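Local structure of aminotransferase, class I and II (Erwinia tasmaniensis, 5Z0Q) at residues Cys50-Leu55 against Val280-Ala285; Thr69-Ala74 against Trp93-Leu97; Gln149-Leu153 against Thr180-Glu186; Arg304-Ala308 against Met319-Glu323. The protein belongs to the class I and II aminotransferases, proteins of the PLP-dependent family, and holds pyridoxal-5'-phosphate in its pocket. One frame throughout, in Å; residues are numbered along the deposited sequence.

Contact 1 (Cys50-Leu55 against Val280-Ala285); sequences CIIDAL and VAASAA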
loop_
_atom_site.group_PDB
_atom_site.type_symbol
_atom_site.label_atom_id
_atom_site.label_comp_id
_atom_site.label_asym_id
_atom_site.label_seq_id
_atom_site.Cartn_x
_atom_site.Cartn_y
_atom_site.Cartn_z
ATOM N N CYS A 50 8.359 -2.045 -22.622
ATOM C CA CYS A 50 7.389 -3.076 -22.274
ATOM C C CYS A 50 6.600 -2.711 -21.024
ATOM O O CYS A 50 5.417 -3.054 -20.920
ATOM C CB CYS A 50 8.094 -4.417 -22.079
ATOM S SG CYS A 50 9.401 -4.388 -20.836
ATOM N N ILE A 51 7.229 -2.022 -20.071
ATOM C CA ILE A 51 6.518 -1.594 -18.871
ATOM C C ILE A 51 5.504 -0.510 -19.212
ATOM O O ILE A 51 4.350 -0.552 -18.769
ATOM C CB ILE A 51 7.511 -1.115 -17.798
ATOM C CG1 ILE A 51 8.410 -2.268 -17.343
ATOM C CG2 ILE A 51 6.770 -0.511 -16.616
ATOM C CD1 ILE A 51 9.481 -1.849 -16.360
ATOM N N ILE A 52 5.918 0.474 -20.013
ATOM C CA ILE A 52 5.030 1.581 -20.353
ATOM C C ILE A 52 3.887 1.101 -21.240
ATOM O O ILE A 52 2.726 1.478 -21.034
ATOM C CB ILE A 52 5.830 2.720 -21.011
ATOM C CG1 ILE A 52 6.830 3.302 -20.010
ATOM C CG2 ILE A 52 4.898 3.802 -21.532
ATOM C CD1 ILE A 52 7.644 4.444 -20.555
ATOM N N ASP A 53 4.188 0.259 -22.231
ATOM C CA ASP A 53 3.138 -0.263 -23.101
ATOM C C ASP A 53 2.154 -1.137 -22.335
ATOM O O ASP A 53 0.956 -1.137 -22.642
ATOM C CB ASP A 53 3.751 -1.045 -24.262
ATOM C CG ASP A 53 4.580 -0.166 -25.184
ATOM O OD1 ASP A 53 4.725 1.041 -24.889
ATOM O OD2 ASP A 53 5.085 -0.682 -26.204
ATOM N N ALA A 54 2.632 -1.883 -21.337
ATOM C CA ALA A 54 1.724 -2.690 -20.531
ATOM C C ALA A 54 0.832 -1.813 -19.663
ATOM O O ALA A 54 -0.359 -2.101 -19.497
ATOM C CB ALA A 54 2.512 -3.671 -19.665
ATOM N N LEU A 55 1.393 -0.738 -19.101
ATOM C CA LEU A 55 0.596 0.175 -18.289
ATOM C C LEU A 55 -0.470 0.874 -19.124
ATOM O O LEU A 55 -1.602 1.060 -18.666
ATOM C CB LEU A 55 1.503 1.203 -17.610
ATOM C CG LEU A 55 2.376 0.689 -16.461
ATOM C CD1 LEU A 55 3.430 1.717 -16.087
ATOM C CD2 LEU A 55 1.515 0.342 -15.257
ATOM N N VAL A 280 0.751 -4.852 -13.142
ATOM C CA VAL A 280 0.984 -4.879 -14.583
ATOM C C VAL A 280 2.421 -4.488 -14.902
ATOM O O VAL A 280 3.061 -5.079 -15.781
ATOM C CB VAL A 280 -0.029 -3.967 -15.298
ATOM C CG1 VAL A 280 0.272 -3.890 -16.783
ATOM C CG2 VAL A 280 -1.447 -4.469 -15.069
ATOM N N ALA A 281 2.958 -3.495 -14.190
ATOM C CA ALA A 281 4.321 -3.051 -14.463
ATOM C C ALA A 281 5.345 -4.074 -13.990
ATOM O O ALA A 281 6.342 -4.324 -14.678
ATOM C CB ALA A 281 4.571 -1.696 -13.804
ATOM N N ALA A 282 5.119 -4.678 -12.821
ATOM C CA ALA A 282 6.070 -5.655 -12.300
ATOM C C ALA A 282 6.117 -6.903 -13.172
ATOM O O ALA A 282 7.182 -7.511 -13.336
ATOM C CB ALA A 282 5.714 -6.019 -10.860
ATOM N N SER A 283 4.974 -7.304 -13.734
ATOM C CA SER A 283 4.958 -8.451 -14.636
ATOM C C SER A 283 5.752 -8.159 -15.902
ATOM O O SER A 283 6.640 -8.931 -16.281
ATOM C CB SER A 283 3.518 -8.836 -14.978
ATOM O OG SER A 283 2.871 -9.439 -13.871
ATOM N N ALA A 284 5.453 -7.038 -16.563
ATOM C CA ALA A 284 6.161 -6.689 -17.792
ATOM C C ALA A 284 7.645 -6.456 -17.541
ATOM O O ALA A 284 8.466 -6.675 -18.440
ATOM C CB ALA A 284 5.529 -5.452 -18.429
ATOM N N ALA A 285 8.007 -6.013 -16.335
ATOM C CA ALA A 285 9.414 -5.798 -16.017
ATOM C C ALA A 285 10.190 -7.107 -16.058
ATOM O O ALA A 285 11.236 -7.205 -16.710
ATOM C CB ALA A 285 9.546 -5.135 -14.646
#
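Ile-51 and Ala-54 of helix 49-59 pack on the alanine-rich surface of helix 276-288, the two short segments running closer to antiparallel than to perpendicular (143° between their directions) with their axes 8.3 Å apart. One flank is well buried and closely filled. There Ile-51 straddles one helical turn with its two branches. Its CG2, anti to the backbone N, lies 3.8 Å from Ala-281 CB, while the CG1 arm, extended at chi2 (176°), carries CD1 to 3.7 Å from Ala-285 CB. Leu-55 closes on the same methyl of Ala-281, its CD2 reaching to 4.0 Å from Ala-281 CB. Leu-247 touches Ala-281, Phe-242 touches Ala-285, and Phe-64 of the second subunit packs on Leu-55.

The other flank is more accessible: Cys-50, Ala-54 and Val-280 are partly exposed there. Ala-54 CB sits midway, 3.7 Å both from Ala-284 CB and from Val-280 CG1. Alanine suits these central places because a single methyl lets the backbones come close: the CA atoms of Ile-51 and Ala-281 are only 5.1 Å apart. With no clear hydrogen bond crossing between the segments, the contact rests on shape and apolar burial, branched side chains and bare methyls meeting from both helices, Ile-51 and Leu-55 on Ala-281 and Ala-285, and Val-280 on Ala-54.

Contact 2 (Thr69-Ala74 against Trp93-Leu97); sequences TSEALA and WLVFL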
loop_
_atom_site.group_PDB
_atom_site.type_symbol
_atom_site.label_atom_id
_atom_site.label_comp_id
_atom_site.label_asym_id
_atom_site.label_seq_id
_atom_site.Cartn_x
_atom_site.Cartn_y
_atom_site.Cartn_z
ATOM N N THR A 69 -4.631 -10.904 -7.178
ATOM C CA THR A 69 -3.185 -11.026 -7.280
ATOM C C THR A 69 -2.805 -11.595 -8.641
ATOM O O THR A 69 -3.467 -12.495 -9.164
ATOM C CB THR A 69 -2.641 -11.914 -6.162
ATOM O OG1 THR A 69 -3.241 -13.213 -6.245
ATOM C CG2 THR A 69 -2.951 -11.303 -4.801
ATOM N N SER A 70 -1.733 -11.057 -9.216
ATOM C CA SER A 70 -1.334 -11.404 -10.576
ATOM C C SER A 70 -0.798 -12.827 -10.619
ATOM O O SER A 70 0.246 -13.126 -10.028
ATOM C CB SER A 70 -0.289 -10.415 -11.081
ATOM O OG SER A 70 0.290 -10.863 -12.294
ATOM N N GLU A 71 -1.510 -13.714 -11.317
ATOM C CA GLU A 71 -0.957 -15.033 -11.599
ATOM C C GLU A 71 0.223 -14.941 -12.558
ATOM O O GLU A 71 1.130 -15.780 -12.506
ATOM C CB GLU A 71 -2.036 -15.951 -12.173
ATOM C CG GLU A 71 -2.912 -16.621 -11.127
ATOM C CD GLU A 71 -4.004 -17.478 -11.742
ATOM O OE1 GLU A 71 -4.758 -16.963 -12.594
ATOM O OE2 GLU A 71 -4.103 -18.669 -11.380
ATOM N N ALA A 72 0.229 -13.933 -13.433
ATOM C CA ALA A 72 1.342 -13.760 -14.359
ATOM C C ALA A 72 2.616 -13.360 -13.625
ATOM O O ALA A 72 3.705 -13.840 -13.959
ATOM C CB ALA A 72 0.984 -12.720 -15.420
ATOM N N LEU A 73 2.500 -12.483 -12.624
ATOM C CA LEU A 73 3.673 -12.088 -11.849
ATOM C C LEU A 73 4.241 -13.267 -11.069
ATOM O O LEU A 73 5.462 -13.459 -11.020
ATOM C CB LEU A 73 3.318 -10.941 -10.904
ATOM C CG LEU A 73 4.418 -10.480 -9.945
ATOM C CD1 LEU A 73 5.653 -10.042 -10.714
ATOM C CD2 LEU A 73 3.914 -9.356 -9.054
ATOM N N ALA A 74 3.370 -14.070 -10.452
ATOM C CA ALA A 74 3.836 -15.251 -9.732
ATOM C C ALA A 74 4.499 -16.249 -10.670
ATOM O O ALA A 74 5.466 -16.918 -10.286
ATOM C CB ALA A 74 2.672 -15.906 -8.990
ATOM N N TRP A 93 4.357 -20.333 -1.773
ATOM C CA TRP A 93 5.338 -19.641 -0.946
ATOM C C TRP A 93 5.249 -18.128 -1.088
ATOM O O TRP A 93 5.746 -17.407 -0.216
ATOM C CB TRP A 93 6.756 -20.090 -1.306
ATOM C CG TRP A 93 7.051 -21.529 -1.027
ATOM C CD1 TRP A 93 6.229 -22.436 -0.425
ATOM C CD2 TRP A 93 8.260 -22.229 -1.342
ATOM N NE1 TRP A 93 6.852 -23.659 -0.346
ATOM C CE2 TRP A 93 8.101 -23.557 -0.902
ATOM C CE3 TRP A 93 9.462 -21.860 -1.954
ATOM C CZ2 TRP A 93 9.097 -24.519 -1.053
ATOM C CZ3 TRP A 93 10.451 -22.816 -2.103
ATOM C CH2 TRP A 93 10.263 -24.128 -1.655
ATOM N N LEU A 94 4.634 -17.635 -2.158
ATOM C CA LEU A 94 4.663 -16.213 -2.464
ATOM C C LEU A 94 3.604 -15.453 -1.677
ATOM O O LEU A 94 2.485 -15.935 -1.479
ATOM C CB LEU A 94 4.457 -15.990 -3.963
ATOM C CG LEU A 94 5.490 -16.643 -4.882
ATOM C CD1 LEU A 94 5.172 -16.355 -6.338
ATOM C CD2 LEU A 94 6.891 -16.168 -4.536
ATOM N N VAL A 95 3.975 -14.257 -1.222
ATOM C CA VAL A 95 3.059 -13.312 -0.587
ATOM C C VAL A 95 3.385 -11.942 -1.165
ATOM O O VAL A 95 4.480 -11.416 -0.939
ATOM C CB VAL A 95 3.181 -13.296 0.944
ATOM C CG1 VAL A 95 2.284 -12.220 1.533
ATOM C CG2 VAL A 95 2.830 -14.654 1.530
ATOM N N PHE A 96 2.447 -11.364 -1.912
ATOM C CA PHE A 96 2.688 -10.089 -2.573
ATOM C C PHE A 96 2.439 -8.928 -1.618
ATOM O O PHE A 96 1.489 -8.942 -0.830
ATOM C CB PHE A 96 1.805 -9.958 -3.812
ATOM C CG PHE A 96 2.084 -10.994 -4.863
ATOM C CD1 PHE A 96 3.237 -10.929 -5.629
ATOM C CD2 PHE A 96 1.196 -12.034 -5.084
ATOM C CE1 PHE A 96 3.500 -11.883 -6.596
ATOM C CE2 PHE A 96 1.452 -12.991 -6.049
ATOM C CZ PHE A 96 2.604 -12.915 -6.806
ATOM N N LEU A 97 3.299 -7.918 -1.698
ATOM C CA LEU A 97 3.294 -6.793 -0.778
ATOM C C LEU A 97 3.443 -5.494 -1.553
ATOM O O LEU A 97 4.007 -5.487 -2.655
ATOM C CB LEU A 97 4.432 -6.908 0.250
ATOM C CG LEU A 97 4.412 -8.129 1.169
ATOM C CD1 LEU A 97 5.798 -8.383 1.742
ATOM C CD2 LEU A 97 3.396 -7.937 2.284
#
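Ser-70 OG accepts the backbone N-H of Leu-73 at 2.8 Å from Leu-73 N, with an angle of 158° at the hydrogen, and shares a weak hydrogen bond with Ser-283 OG of helix 276-288. Serine serves well here: as N-cap of helix 71-83 its short side chain turns back to take up an amide of the first turn. The backbone oxygen Ser-70 O also lies near the ring of Phe-96. That ring is the hub of the contact. With CG beside the backbone N (chi1 -63°), it projects from strand 94-97 toward the first turn of helix 71-83. Leu-73 CD2 comes obliquely to 3.5 Å from Phe-96 CE1, while Ala-74 CB approaches the ring edge, 3.7 Å from Phe-96 CZ. Thr-69 CB closes the other flank, 4.0 Å from Phe-96 CD2.

Two residues back on the strand, Leu-94 points to the same side, and its CD1 rests 3.7 Å from Ala-74 CB; the small alanine thus seats both large side chains. Strand 94-97 is an outermost strand of the eight-stranded sheet, paired with strand 250-253. No hydrogen bond joins the two segments, so helix and sheet edge are held by aromatic and aliphatic packing, while the polar capping bond stays within the helix start.

Contact 3 (Gln149-Leu153 against Thr180-Glu186); sequences QRWVL and TVYRRKE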
loop_
_atom_site.group_PDB
_atom_site.type_symbol
_atom_site.label_atom_id
_atom_site.label_comp_id
_atom_site.label_asym_id
_atom_site.label_seq_id
_atom_site.Cartn_x
_atom_site.Cartn_y
_atom_site.Cartn_z
ATOM N N GLN A 149 39.580 -4.991 -0.294
ATOM C CA GLN A 149 38.776 -3.972 -0.972
ATOM C C GLN A 149 37.314 -4.399 -1.080
ATOM O O GLN A 149 36.642 -4.134 -2.078
ATOM C CB GLN A 149 39.350 -3.641 -2.351
ATOM C CG GLN A 149 40.762 -3.084 -2.317
ATOM C CD GLN A 149 41.321 -2.835 -3.704
ATOM O OE1 GLN A 149 41.482 -1.689 -4.124
ATOM N NE2 GLN A 149 41.624 -3.909 -4.423
ATOM N N ARG A 150 36.821 -5.079 -0.045
ATOM C CA ARG A 150 35.432 -5.507 0.020
ATOM C C ARG A 150 34.924 -5.372 1.447
ATOM O O ARG A 150 35.664 -5.621 2.404
ATOM C CB ARG A 150 35.254 -6.957 -0.442
ATOM C CG ARG A 150 35.499 -7.198 -1.918
ATOM C CD ARG A 150 34.587 -8.302 -2.418
ATOM N NE ARG A 150 34.309 -9.281 -1.371
ATOM C CZ ARG A 150 33.384 -10.229 -1.462
ATOM N NH1 ARG A 150 32.642 -10.329 -2.555
ATOM N NH2 ARG A 150 33.198 -11.075 -0.459
ATOM N N TRP A 151 33.658 -4.988 1.582
ATOM C CA TRP A 151 33.000 -4.908 2.882
ATOM C C TRP A 151 32.393 -6.269 3.200
ATOM O O TRP A 151 31.392 -6.667 2.594
ATOM C CB TRP A 151 31.940 -3.812 2.886
ATOM C CG TRP A 151 32.514 -2.433 2.881
ATOM C CD1 TRP A 151 32.515 -1.547 1.845
ATOM C CD2 TRP A 151 33.186 -1.781 3.966
ATOM N NE1 TRP A 151 33.138 -0.381 2.220
ATOM C CE2 TRP A 151 33.561 -0.500 3.517
ATOM C CE3 TRP A 151 33.505 -2.158 5.276
ATOM C CZ2 TRP A 151 34.238 0.408 4.330
ATOM C CZ3 TRP A 151 34.177 -1.255 6.081
ATOM C CH2 TRP A 151 34.536 0.013 5.605
ATOM N N VAL A 152 32.997 -6.981 4.145
ATOM C CA VAL A 152 32.566 -8.322 4.506
ATOM C C VAL A 152 31.921 -8.291 5.887
ATOM O O VAL A 152 32.150 -7.385 6.696
ATOM C CB VAL A 152 33.733 -9.331 4.467
ATOM C CG1 VAL A 152 34.334 -9.391 3.071
ATOM C CG2 VAL A 152 34.792 -8.959 5.491
ATOM N N LEU A 153 31.100 -9.302 6.151
ATOM C CA LEU A 153 30.402 -9.453 7.421
ATOM C C LEU A 153 30.936 -10.677 8.150
ATOM O O LEU A 153 31.007 -11.767 7.573
ATOM C CB LEU A 153 28.893 -9.580 7.203
ATOM C CG LEU A 153 28.048 -9.817 8.455
ATOM C CD1 LEU A 153 28.234 -8.688 9.457
ATOM C CD2 LEU A 153 26.582 -9.973 8.085
ATOM N N THR A 180 28.093 -4.934 -1.609
ATOM C CA THR A 180 28.789 -6.211 -1.615
ATOM C C THR A 180 27.855 -7.331 -2.054
ATOM O O THR A 180 26.735 -7.455 -1.546
ATOM C CB THR A 180 29.353 -6.515 -0.228
ATOM O OG1 THR A 180 30.318 -5.517 0.125
ATOM C CG2 THR A 180 30.013 -7.886 -0.209
ATOM N N VAL A 181 28.317 -8.141 -3.000
ATOM C CA VAL A 181 27.634 -9.361 -3.411
ATOM C C VAL A 181 28.277 -10.513 -2.651
ATOM O O VAL A 181 29.421 -10.891 -2.928
ATOM C CB VAL A 181 27.718 -9.576 -4.928
ATOM C CG1 VAL A 181 27.123 -10.924 -5.306
ATOM C CG2 VAL A 181 27.013 -8.447 -5.664
ATOM N N TYR A 182 27.550 -11.075 -1.689
ATOM C CA TYR A 182 28.116 -12.115 -0.841
ATOM C C TYR A 182 28.328 -13.402 -1.627
ATOM O O TYR A 182 27.461 -13.834 -2.392
ATOM C CB TYR A 182 27.211 -12.373 0.364
ATOM C CG TYR A 182 27.192 -11.232 1.355
ATOM C CD1 TYR A 182 28.207 -11.085 2.291
ATOM C CD2 TYR A 182 26.163 -10.301 1.352
ATOM C CE1 TYR A 182 28.198 -10.043 3.198
ATOM C CE2 TYR A 182 26.145 -9.255 2.256
ATOM C CZ TYR A 182 27.164 -9.131 3.177
ATOM O OH TYR A 182 27.150 -8.091 4.076
ATOM N N ARG A 183 29.494 -14.014 -1.433
ATOM C CA ARG A 183 29.842 -15.254 -2.109
ATOM C C ARG A 183 29.169 -16.438 -1.417
ATOM O O ARG A 183 28.513 -16.301 -0.381
ATOM C CB ARG A 183 31.358 -15.430 -2.150
ATOM C CG ARG A 183 32.098 -14.344 -2.918
ATOM C CD ARG A 183 31.732 -14.349 -4.394
ATOM N NE ARG A 183 32.559 -13.417 -5.156
ATOM C CZ ARG A 183 32.265 -12.133 -5.339
ATOM N NH1 ARG A 183 31.159 -11.624 -4.816
ATOM N NH2 ARG A 183 33.079 -11.358 -6.045
ATOM N N ARG A 184 29.344 -17.627 -2.000
ATOM C CA ARG A 184 28.676 -18.811 -1.470
ATOM C C ARG A 184 29.259 -19.226 -0.123
ATOM O O ARG A 184 28.521 -19.654 0.770
ATOM C CB ARG A 184 28.767 -19.959 -2.473
ATOM C CG ARG A 184 27.829 -21.111 -2.164
ATOM C CD ARG A 184 27.697 -22.065 -3.339
ATOM N NE ARG A 184 26.651 -23.054 -3.096
ATOM C CZ ARG A 184 25.382 -22.904 -3.461
ATOM N NH1 ARG A 184 24.997 -21.805 -4.095
ATOM N NH2 ARG A 184 24.496 -23.854 -3.193
ATOM N N LYS A 185 30.580 -19.107 0.039
ATOM C CA LYS A 185 31.198 -19.453 1.315
ATOM C C LYS A 185 30.776 -18.493 2.419
ATOM O O LYS A 185 30.647 -18.901 3.579
ATOM C CB LYS A 185 32.722 -19.464 1.178
ATOM C CG LYS A 185 33.259 -20.532 0.234
ATOM C CD LYS A 185 33.284 -21.904 0.890
ATOM C CE LYS A 185 34.334 -21.971 1.989
ATOM N NZ LYS A 185 34.475 -23.348 2.541
ATOM N N GLU A 186 30.551 -17.223 2.081
ATOM C CA GLU A 186 30.141 -16.248 3.084
ATOM C C GLU A 186 28.683 -16.440 3.481
ATOM O O GLU A 186 28.325 -16.246 4.647
ATOM C CB GLU A 186 30.375 -14.830 2.563
ATOM C CG GLU A 186 31.716 -14.646 1.868
ATOM C CD GLU A 186 31.981 -13.207 1.477
ATOM O OE1 GLU A 186 32.759 -12.534 2.184
ATOM O OE2 GLU A 186 31.409 -12.748 0.465
#
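Bends at chi2 and chi3 (chi3 -31°) fold the chain of Arg-150 over toward 180-186, and Glu-186, extended beyond CG, brings its carboxylate to meet it. Arg-150 NH2 gives a salt-bridging hydrogen bond of 2.6 Å to Glu-186 OE2, approaching on the syn side but out of the carboxylate plane; the two flat groups are 22° apart. The anti lone pair of the same oxygen receives Arg-183 N at 3.0 Å, nearly straight at 178°. Arg-183 is the N-cap of helix 184-197 and Glu-186 stands three residues on, so this is one half of a capping box, and glutamate is long enough to serve helix start and arginine together.

Thr-180 works twice: its CG2 lies over one face of the Arg-150 guanidinium, and its OG1 donates to a lone pair of Trp-151 O at 2.9 Å. Leu-153 CB packs 4.1 Å from Tyr-182 CE1. The guanidinium groups of Arg-150 and Arg-183 lie close and nearly perpendicular, held by salt bridges to their shared carboxylate, Glu-323, and not by a bond to each other. Two carboxylates therefore serve two guanidinium groups, a charge balance that would be expected to keep all four ionised, which is consistent with joining the edge strand to the helix start.

Contact 4 (Arg304-Ala308 against Met319-Glu323); sequences RDMLA and MVTPE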
loop_
_atom_site.group_PDB
_atom_site.type_symbol
_atom_site.label_atom_id
_atom_site.label_comp_id
_atom_site.label_asym_id
_atom_site.label_seq_id
_atom_site.Cartn_x
_atom_site.Cartn_y
_atom_site.Cartn_z
ATOM N N ARG A 304 30.025 3.356 -12.904
ATOM C CA ARG A 304 30.661 2.941 -11.659
ATOM C C ARG A 304 32.178 3.039 -11.755
ATOM O O ARG A 304 32.837 3.539 -10.835
ATOM C CB ARG A 304 30.241 1.514 -11.307
ATOM C CG ARG A 304 30.867 0.986 -10.033
ATOM C CD ARG A 304 30.854 -0.532 -10.010
ATOM N NE ARG A 304 31.741 -1.101 -11.021
ATOM C CZ ARG A 304 31.967 -2.403 -11.171
ATOM N NH1 ARG A 304 31.373 -3.279 -10.375
ATOM N NH2 ARG A 304 32.790 -2.827 -12.119
ATOM N N ASP A 305 32.751 2.560 -12.864
ATOM C CA ASP A 305 34.202 2.583 -13.018
ATOM C C ASP A 305 34.742 4.006 -13.054
ATOM O O ASP A 305 35.854 4.260 -12.580
ATOM C CB ASP A 305 34.608 1.827 -14.284
ATOM C CG ASP A 305 34.296 0.345 -14.203
ATOM O OD1 ASP A 305 33.779 -0.100 -13.157
ATOM O OD2 ASP A 305 34.570 -0.375 -15.185
ATOM N N MET A 306 33.971 4.946 -13.604
ATOM C CA MET A 306 34.413 6.336 -13.630
ATOM C C MET A 306 34.402 6.943 -12.234
ATOM O O MET A 306 35.356 7.622 -11.838
ATOM C CB MET A 306 33.530 7.147 -14.577
ATOM C CG MET A 306 34.057 8.537 -14.881
ATOM S SD MET A 306 32.886 9.487 -15.865
ATOM C CE MET A 306 32.419 8.255 -17.075
ATOM N N LEU A 307 33.328 6.708 -11.474
ATOM C CA LEU A 307 33.258 7.222 -10.111
ATOM C C LEU A 307 34.330 6.597 -9.228
ATOM O O LEU A 307 34.938 7.283 -8.398
ATOM C CB LEU A 307 31.867 6.965 -9.529
ATOM C CG LEU A 307 31.662 7.265 -8.042
ATOM C CD1 LEU A 307 31.723 8.758 -7.770
ATOM C CD2 LEU A 307 30.344 6.686 -7.557
ATOM N N ALA A 308 34.581 5.297 -9.397
ATOM C CA ALA A 308 35.563 4.612 -8.562
ATOM C C ALA A 308 36.968 5.143 -8.816
ATOM O O ALA A 308 37.713 5.432 -7.872
ATOM C CB ALA A 308 35.504 3.104 -8.807
ATOM N N MET A 319 36.788 4.720 -1.565
ATOM C CA MET A 319 35.552 4.079 -1.993
ATOM C C MET A 319 35.840 2.675 -2.496
ATOM O O MET A 319 36.746 2.474 -3.310
ATOM C CB MET A 319 34.856 4.889 -3.090
ATOM C CG MET A 319 33.618 4.211 -3.645
ATOM S SD MET A 319 32.933 5.042 -5.084
ATOM C CE MET A 319 31.521 3.993 -5.418
ATOM N N VAL A 320 35.063 1.714 -2.010
ATOM C CA VAL A 320 35.093 0.358 -2.540
ATOM C C VAL A 320 34.235 0.306 -3.796
ATOM O O VAL A 320 33.100 0.798 -3.807
ATOM C CB VAL A 320 34.599 -0.645 -1.486
ATOM C CG1 VAL A 320 34.281 -1.985 -2.127
ATOM C CG2 VAL A 320 35.636 -0.809 -0.392
ATOM N N THR A 321 34.777 -0.273 -4.859
ATOM C CA THR A 321 34.011 -0.463 -6.080
ATOM C C THR A 321 32.827 -1.382 -5.797
ATOM O O THR A 321 33.033 -2.553 -5.444
ATOM C CB THR A 321 34.886 -1.052 -7.184
ATOM O OG1 THR A 321 35.944 -0.136 -7.495
ATOM C CG2 THR A 321 34.059 -1.308 -8.434
ATOM N N PRO A 322 31.590 -0.903 -5.924
ATOM C CA PRO A 322 30.438 -1.740 -5.567
ATOM C C PRO A 322 30.258 -2.878 -6.560
ATOM O O PRO A 322 30.205 -2.662 -7.773
ATOM C CB PRO A 322 29.260 -0.760 -5.612
ATOM C CG PRO A 322 29.695 0.298 -6.576
ATOM C CD PRO A 322 31.184 0.433 -6.397
ATOM N N GLU A 323 30.169 -4.099 -6.035
ATOM C CA GLU A 323 29.873 -5.247 -6.879
ATOM C C GLU A 323 28.441 -5.235 -7.395
ATOM O O GLU A 323 28.125 -6.002 -8.312
ATOM C CB GLU A 323 30.146 -6.541 -6.110
ATOM C CG GLU A 323 31.608 -6.733 -5.730
ATOM C CD GLU A 323 31.852 -8.010 -4.945
ATOM O OE1 GLU A 323 30.961 -8.421 -4.171
ATOM O OE2 GLU A 323 32.938 -8.607 -5.108
#
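Arg-304 leaves helix 290-313 with its CB directed at the segment 319-323, and each atom beyond finds a partner. CG lies 3.7 Å from Pro-322 CD, against the proline ring. CD, next, passes 3.7 Å from Thr-321 CG2. A bend at chi3 (68°) then turns the guanidinium across the threonine, whose CG2 covers one face, 3.5 Å from Arg-304 NE. At the edge, NE and NH2 both hold Asp-305 OD1, a side-on salt bridge within the helix, Arg-304 NE being 3.1 Å from that oxygen. NH1 continues to Pro-322 O at 2.9 Å, with 154° at the hydrogen and the donor tilted from the carbonyl plane. Arginine suits the place because its stem is apolar enough for the proline while its head can serve an aspartate and a backbone carbonyl at once.

Farther along the helix lies an apolar pair: Leu-307 CD2 meets Met-319 CE at 3.6 Å, the long, extended methionine crossing the leucine at about a right angle. Separately, Ala-308 CB makes a van der Waals contact with the threonine hydroxyl, 3.5 Å from Thr-321 OG1. Leu-307 also packs on Leu-378 of helix 371-385. A helix is thus laid beside the end of outermost strand 318-319 of a five-stranded mixed sheet, as in the smaller alpha/beta domain of PLP-dependent aminotransferases.

From the N terminus the chain first enters helix 49-59, whose partner comes 225 residues later, so contact 1 closes a long loop. Contacts 2 and 3 both lie within that loop, one after the other: each closes a short excursion, and they sit at opposite outermost strands of the eight-stranded sheet. Contact 4 closes a short loop from helix 290-313 through strand 318-319 only after contact 1 is complete. None cross. Space groups them differently: contacts 1 and 2 touch where Ser-283 meets the start of helix 71-83, and contacts 3 and 4 touch through Glu-323 and Val-320, bringing the loop after strand 318-319 against the edge of the large sheet and the start of helix 184-197.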